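Local coordinates for adenylate kinase (PDB 2XB4), which probably catalyses the reversible transfer of the terminal phosphate between ATP and AMP, and carries a metal site that binds zinc, at residues I106-E111 with G199-E204; P133-N138 with R152-A157. All blocks are in the same frame, centred on the assembly; numbering follows the deposited sequence.

Contact 1 of 2, residues I106-E111 with G199-E204; sequences INFVIE and GFVYIE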
loop_
_atom_site.group_PDB
_atom_site.type_symbol
_atom_site.label_atom_id
_atom_site.label_comp_id
_atom_site.label_asym_id
_atom_site.label_seq_id
_atom_site.Cartn_x
_atom_site.Cartn_y
_atom_site.Cartn_z
ATOM N N ILE A 106 -8.164 41.176 1.745
ATOM C CA ILE A 106 -8.694 39.942 2.373
ATOM C C ILE A 106 -10.125 40.222 2.866
ATOM O O ILE A 106 -10.390 41.296 3.464
ATOM C CB ILE A 106 -7.858 39.567 3.610
ATOM C CG1 ILE A 106 -6.425 39.166 3.222
ATOM C CG2 ILE A 106 -8.517 38.365 4.373
ATOM C CD1 ILE A 106 -5.396 39.420 4.448
ATOM N N ASN A 107 -11.031 39.277 2.618
ATOM C CA ASN A 107 -12.433 39.434 3.019
ATOM C C ASN A 107 -12.759 38.509 4.171
ATOM O O ASN A 107 -13.530 38.878 5.035
ATOM C CB ASN A 107 -13.406 39.177 1.839
ATOM C CG ASN A 107 -13.194 40.164 0.696
ATOM O OD1 ASN A 107 -13.426 41.352 0.852
ATOM N ND2 ASN A 107 -12.655 39.698 -0.408
ATOM N N PHE A 108 -12.198 37.305 4.198
ATOM C CA PHE A 108 -12.459 36.361 5.249
ATOM C C PHE A 108 -11.204 35.551 5.555
ATOM O O PHE A 108 -10.447 35.198 4.646
ATOM C CB PHE A 108 -13.560 35.371 4.807
ATOM C CG PHE A 108 -14.933 36.036 4.615
ATOM C CD1 PHE A 108 -15.363 36.473 3.349
ATOM C CD2 PHE A 108 -15.773 36.235 5.712
ATOM C CE1 PHE A 108 -16.621 37.079 3.172
ATOM C CE2 PHE A 108 -17.059 36.890 5.552
ATOM C CZ PHE A 108 -17.480 37.298 4.282
ATOM N N VAL A 109 -11.058 35.136 6.805
ATOM C CA VAL A 109 -10.013 34.152 7.102
ATOM C C VAL A 109 -10.742 33.079 7.852
ATOM O O VAL A 109 -11.467 33.364 8.845
ATOM C CB VAL A 109 -8.850 34.761 8.004
ATOM C CG1 VAL A 109 -7.906 33.647 8.569
ATOM C CG2 VAL A 109 -8.097 35.775 7.222
ATOM N N ILE A 110 -10.594 31.848 7.391
ATOM C CA ILE A 110 -11.273 30.712 8.069
ATOM C C ILE A 110 -10.246 29.852 8.834
ATOM O O ILE A 110 -9.220 29.451 8.274
ATOM C CB ILE A 110 -11.942 29.830 7.029
ATOM C CG1 ILE A 110 -13.109 30.608 6.362
ATOM C CG2 ILE A 110 -12.523 28.483 7.660
ATOM C CD1 ILE A 110 -13.688 29.891 5.095
ATOM N N GLU A 111 -10.542 29.502 10.077
ATOM C CA GLU A 111 -9.661 28.600 10.796
ATOM C C GLU A 111 -10.506 27.438 11.271
ATOM O O GLU A 111 -11.523 27.648 11.952
ATOM C CB GLU A 111 -8.982 29.308 11.986
ATOM C CG GLU A 111 -8.091 28.365 12.799
ATOM C CD GLU A 111 -7.803 28.845 14.263
ATOM O OE1 GLU A 111 -8.097 30.007 14.666
ATOM O OE2 GLU A 111 -7.291 27.998 15.015
ATOM N N GLY A 199 -10.701 45.243 8.473
ATOM C CA GLY A 199 -12.040 45.173 7.841
ATOM C C GLY A 199 -12.257 43.802 7.202
ATOM O O GLY A 199 -12.939 43.698 6.177
ATOM N N PHE A 200 -11.683 42.731 7.776
ATOM C CA PHE A 200 -12.085 41.364 7.327
ATOM C C PHE A 200 -12.689 40.536 8.450
ATOM O O PHE A 200 -12.583 40.928 9.604
ATOM C CB PHE A 200 -10.973 40.604 6.558
ATOM C CG PHE A 200 -9.669 40.357 7.356
ATOM C CD1 PHE A 200 -9.567 39.292 8.224
ATOM C CD2 PHE A 200 -8.579 41.222 7.199
ATOM C CE1 PHE A 200 -8.348 39.017 8.916
ATOM C CE2 PHE A 200 -7.305 40.953 7.831
ATOM C CZ PHE A 200 -7.211 39.838 8.722
ATOM N N VAL A 201 -13.378 39.449 8.121
ATOM C CA VAL A 201 -14.024 38.685 9.139
ATOM C C VAL A 201 -13.246 37.367 9.389
ATOM O O VAL A 201 -12.878 36.693 8.465
ATOM C CB VAL A 201 -15.516 38.432 8.767
ATOM C CG1 VAL A 201 -16.152 37.400 9.694
ATOM C CG2 VAL A 201 -16.414 39.804 8.715
ATOM N N TYR A 202 -12.983 37.047 10.660
ATOM C CA TYR A 202 -12.229 35.845 11.014
ATOM C C TYR A 202 -13.243 34.804 11.513
ATOM O O TYR A 202 -13.995 35.050 12.497
ATOM C CB TYR A 202 -11.241 36.160 12.123
ATOM C CG TYR A 202 -10.237 34.996 12.413
ATOM C CD1 TYR A 202 -9.034 34.912 11.717
ATOM C CD2 TYR A 202 -10.510 34.028 13.398
ATOM C CE1 TYR A 202 -8.088 33.923 12.001
ATOM C CE2 TYR A 202 -9.565 32.957 13.678
ATOM C CZ TYR A 202 -8.361 32.963 12.979
ATOM O OH TYR A 202 -7.360 32.050 13.194
ATOM N N ILE A 203 -13.326 33.691 10.794
ATOM C CA ILE A 203 -14.351 32.671 11.092
ATOM C C ILE A 203 -13.645 31.472 11.767
ATOM O O ILE A 203 -12.654 30.994 11.232
ATOM C CB ILE A 203 -15.036 32.210 9.808
ATOM C CG1 ILE A 203 -15.849 33.382 9.208
ATOM C CG2 ILE A 203 -16.096 31.003 10.113
ATOM C CD1 ILE A 203 -16.525 32.996 7.828
ATOM N N GLU A 204 -14.144 31.025 12.930
ATOM C CA GLU A 204 -13.576 29.863 13.628
ATOM C C GLU A 204 -14.595 28.758 13.487
ATOM O O GLU A 204 -15.785 28.957 13.847
ATOM C CB GLU A 204 -13.427 30.206 15.109
ATOM C CG GLU A 204 -12.285 31.196 15.425
ATOM C CD GLU A 204 -12.176 31.418 16.941
ATOM O OE1 GLU A 204 -13.174 31.259 17.653
ATOM O OE2 GLU A 204 -11.106 31.715 17.447
HETATM O O HOH W 1 -8.687 30.974 17.150
#
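Tyr-202 and Glu-111 both set CG anti to the backbone N (chi1 -171° and 178°), and their side chains then cross near the C-terminal end of the two segments. The tyrosine OH donates to Glu-111 OE1 at 2.6 Å. It reaches the carboxylate from above its plane, and OE1 itself lies at the ring edge, in the plane of the ring. A water also donates to OE1 and to Glu-204 OE2. It thereby links Glu-111 OE1 and Glu-204 OE2, like charges 4.4 Å apart. Lys-192 forms a salt bridge with Glu-204 OE2 and probably eases the repulsion.

The same face carries the apolar packing of Val-109. Its CG1 touches Tyr-202 CE1 at 3.4 Å, while CG2 meets Phe-200 CE1 at 3.7 Å. Phe-200 has CG between the backbone N and the carbonyl carbon, and its ring lies beside Ile-106. Ile-106 CG2 sits over one face of this ring in a CH-pi contact, offset toward the rim. Helix 184-192 covers Tyr-202 and Glu-111. On the opposite face, Phe-108 CD2 touches both Val-201 CB at 3.8 Å and Ile-203 CD1 at 3.9 Å. Helix 211-222 packs on this side.

Four backbone hydrogen bonds join the two segments. Val-201 N binds Asn-107 O, Val-109 N binds Val-201 O, Ile-203 N binds Val-109 O at 2.7 Å, and Glu-111 N binds Ile-203 O. The last two run nearly along the C=O axis. The strand directions differ by 17°. Strand 2-6 bonds to the other edge of 108-111. This is the parallel pairing of the fourth and fifth strands in the 2-3-1-4-5 sheet of the adenylate kinase CORE domain, a P-loop NTPase fold with helices on both faces.

Contact 2 of 2, residues P133-N138 with R152-A157; sequences PNHPNN and RVCGGA. With ZN (zinc ion), chain B.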
loop_
_atom_site.group_PDB
_atom_site.type_symbol
_atom_site.label_atom_id
_atom_site.label_comp_id
_atom_site.label_asym_id
_atom_site.label_seq_id
_atom_site.Cartn_x
_atom_site.Cartn_y
_atom_site.Cartn_z
ATOM N N PRO A 133 -12.957 2.707 -2.242
ATOM C CA PRO A 133 -12.175 3.545 -1.289
ATOM C C PRO A 133 -12.938 4.835 -0.892
ATOM O O PRO A 133 -12.554 5.476 0.056
ATOM C CB PRO A 133 -10.895 3.874 -2.104
ATOM C CG PRO A 133 -11.381 3.907 -3.588
ATOM C CD PRO A 133 -12.416 2.727 -3.610
ATOM N N ASN A 134 -14.052 5.133 -1.549
ATOM C CA ASN A 134 -14.877 6.337 -1.237
ATOM C C ASN A 134 -15.612 6.124 0.083
ATOM O O ASN A 134 -15.992 7.138 0.699
ATOM C CB ASN A 134 -16.008 6.638 -2.268
ATOM C CG ASN A 134 -15.501 6.973 -3.721
ATOM O OD1 ASN A 134 -14.327 7.308 -3.935
ATOM N ND2 ASN A 134 -16.445 6.939 -4.699
ATOM N N HIS A 135 -15.831 4.862 0.516
ATOM C CA HIS A 135 -16.738 4.563 1.710
ATOM C C HIS A 135 -16.092 5.016 3.042
ATOM O O HIS A 135 -15.151 4.398 3.450
ATOM C CB HIS A 135 -17.029 3.030 1.820
ATOM C CG HIS A 135 -17.880 2.491 0.685
ATOM N ND1 HIS A 135 -18.075 1.135 0.482
ATOM C CD2 HIS A 135 -18.632 3.124 -0.250
ATOM C CE1 HIS A 135 -18.850 0.958 -0.585
ATOM N NE2 HIS A 135 -19.219 2.148 -1.031
ATOM N N PRO A 136 -16.614 6.078 3.707
ATOM C CA PRO A 136 -15.839 6.583 4.874
ATOM C C PRO A 136 -15.941 5.666 6.097
ATOM O O PRO A 136 -17.054 5.270 6.494
ATOM C CB PRO A 136 -16.464 7.998 5.155
ATOM C CG PRO A 136 -17.122 8.413 3.852
ATOM C CD PRO A 136 -17.688 7.013 3.315
ATOM N N ASN A 137 -14.798 5.297 6.676
ATOM C CA ASN A 137 -14.751 4.485 7.912
ATOM C C ASN A 137 -13.645 5.068 8.773
ATOM O O ASN A 137 -12.557 5.316 8.265
ATOM C CB ASN A 137 -14.392 3.004 7.656
ATOM C CG ASN A 137 -15.555 2.217 6.899
ATOM O OD1 ASN A 137 -15.632 2.233 5.626
ATOM N ND2 ASN A 137 -16.395 1.536 7.629
ATOM N N ASN A 138 -13.918 5.235 10.066
ATOM C CA ASN A 138 -12.904 5.787 10.919
ATOM C C ASN A 138 -13.179 5.284 12.334
ATOM O O ASN A 138 -14.227 5.616 12.914
ATOM C CB ASN A 138 -12.884 7.329 10.868
ATOM C CG ASN A 138 -11.607 7.902 11.461
ATOM O OD1 ASN A 138 -11.269 7.613 12.665
ATOM N ND2 ASN A 138 -10.868 8.692 10.653
ATOM N N ARG A 152 -18.692 -0.118 7.053
ATOM C CA ARG A 152 -20.049 0.168 7.541
ATOM C C ARG A 152 -21.032 0.433 6.396
ATOM O O ARG A 152 -22.238 0.477 6.615
ATOM C CB ARG A 152 -20.013 1.424 8.423
ATOM C CG ARG A 152 -19.561 2.681 7.575
ATOM C CD ARG A 152 -19.395 3.916 8.435
ATOM N NE ARG A 152 -20.516 4.046 9.354
ATOM C CZ ARG A 152 -21.634 4.677 9.025
ATOM N NH1 ARG A 152 -21.704 5.208 7.772
ATOM N NH2 ARG A 152 -22.659 4.764 9.921
ATOM N N VAL A 153 -20.525 0.654 5.180
ATOM C CA VAL A 153 -21.412 0.918 4.015
ATOM C C VAL A 153 -21.732 -0.390 3.318
ATOM O O VAL A 153 -22.883 -0.638 2.992
ATOM C CB VAL A 153 -20.703 1.842 2.956
ATOM C CG1 VAL A 153 -21.650 2.121 1.745
ATOM C CG2 VAL A 153 -20.288 3.178 3.558
ATOM N N CYS A 154 -20.721 -1.223 3.049
ATOM C CA CYS A 154 -20.954 -2.384 2.169
ATOM C C CYS A 154 -20.478 -3.720 2.727
ATOM O O CYS A 154 -20.708 -4.764 2.087
ATOM C CB CYS A 154 -20.326 -2.169 0.773
ATOM S SG CYS A 154 -18.454 -2.333 0.869
ATOM N N GLY A 155 -19.834 -3.715 3.885
ATOM C CA GLY A 155 -19.350 -4.951 4.521
ATOM C C GLY A 155 -18.029 -5.439 3.945
ATOM O O GLY A 155 -17.525 -6.491 4.339
ATOM N N GLY A 156 -17.397 -4.652 3.089
ATOM C CA GLY A 156 -16.077 -5.040 2.552
ATOM C C GLY A 156 -14.986 -5.023 3.612
ATOM O O GLY A 156 -15.086 -4.388 4.666
ATOM N N ALA A 157 -13.907 -5.713 3.305
ATOM C CA ALA A 157 -12.732 -5.703 4.175
ATOM C C ALA A 157 -12.141 -4.317 4.322
ATOM O O ALA A 157 -12.190 -3.494 3.374
ATOM C CB ALA A 157 -11.642 -6.718 3.669
HETATM ZN ZN ZN B . -17.317 -0.401 1.562
HETATM O O HOH W 2 -19.778 6.053 6.149
#
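Metal coordination joins His-135 to Cys-154. His-135 ND1 binds the zinc ion at 2.0 Å, and Cys-154 SG binds it at 2.3 Å. The cysteine sulfur sits between its backbone N and carbonyl carbon (chi1 74°). Cys-129 and Cys-151 complete the site. SG also lies in the plane of the imidazole, at its edge, 3.5 Å from ND1. A weak hydrogen bond from Gly-156 N reaches the same sulfur and may temper its negative charge.

Apolar packing covers one face of the ring. Val-153 CG1 stands over the centre of that face of His-135, 3.6 Å from the centroid, in a CH-pi contact. The other branch, CG2, touches His-135 CB at 3.7 Å. The far nitrogen, NE2, is hydrogen-bonded to Thr-15 OG1 of the second subunit. Both imidazole nitrogens are thus engaged, which would hold the ring in its rotation.

Van der Waals contact brings Pro-136 O to Arg-152 CD at 3.3 Å. The side chains of Asn-137 and Arg-152 pass alongside with their ends pointing opposite ways.

The polar link is a water. It donates to Pro-136 O and accepts from Arg-152 NH1 at 2.7 Å, bridging carbonyl and guanidinium.

Cys-151 and Cys-154 form a CxxC pair. With Cys-129 and His-135 they make the three-cysteine, one-histidine metal site in the LID domain of this kinase, where many relatives use four cysteines.

Overall arrangement
The two contacts belong to different parts of the kinase, with nearest atoms about 19 Å apart, and they share no helix or strand. Contact 1 belongs to the central sheet of the CORE domain, between helices. It is held by regular backbone bonds and by apolar side chains, with carboxylates at one end. Contact 2 lies farther from the chain centre, in the peripheral LID, between strands 128-129 and 158-159. It has no regular strand pairing, and the zinc ion joins its two loop segments. Both are partly buried, but contact 1 buries 605 Å² against 271 Å². No other chain touches contact 1, whereas contact 2 lies at the interface with the second subunit.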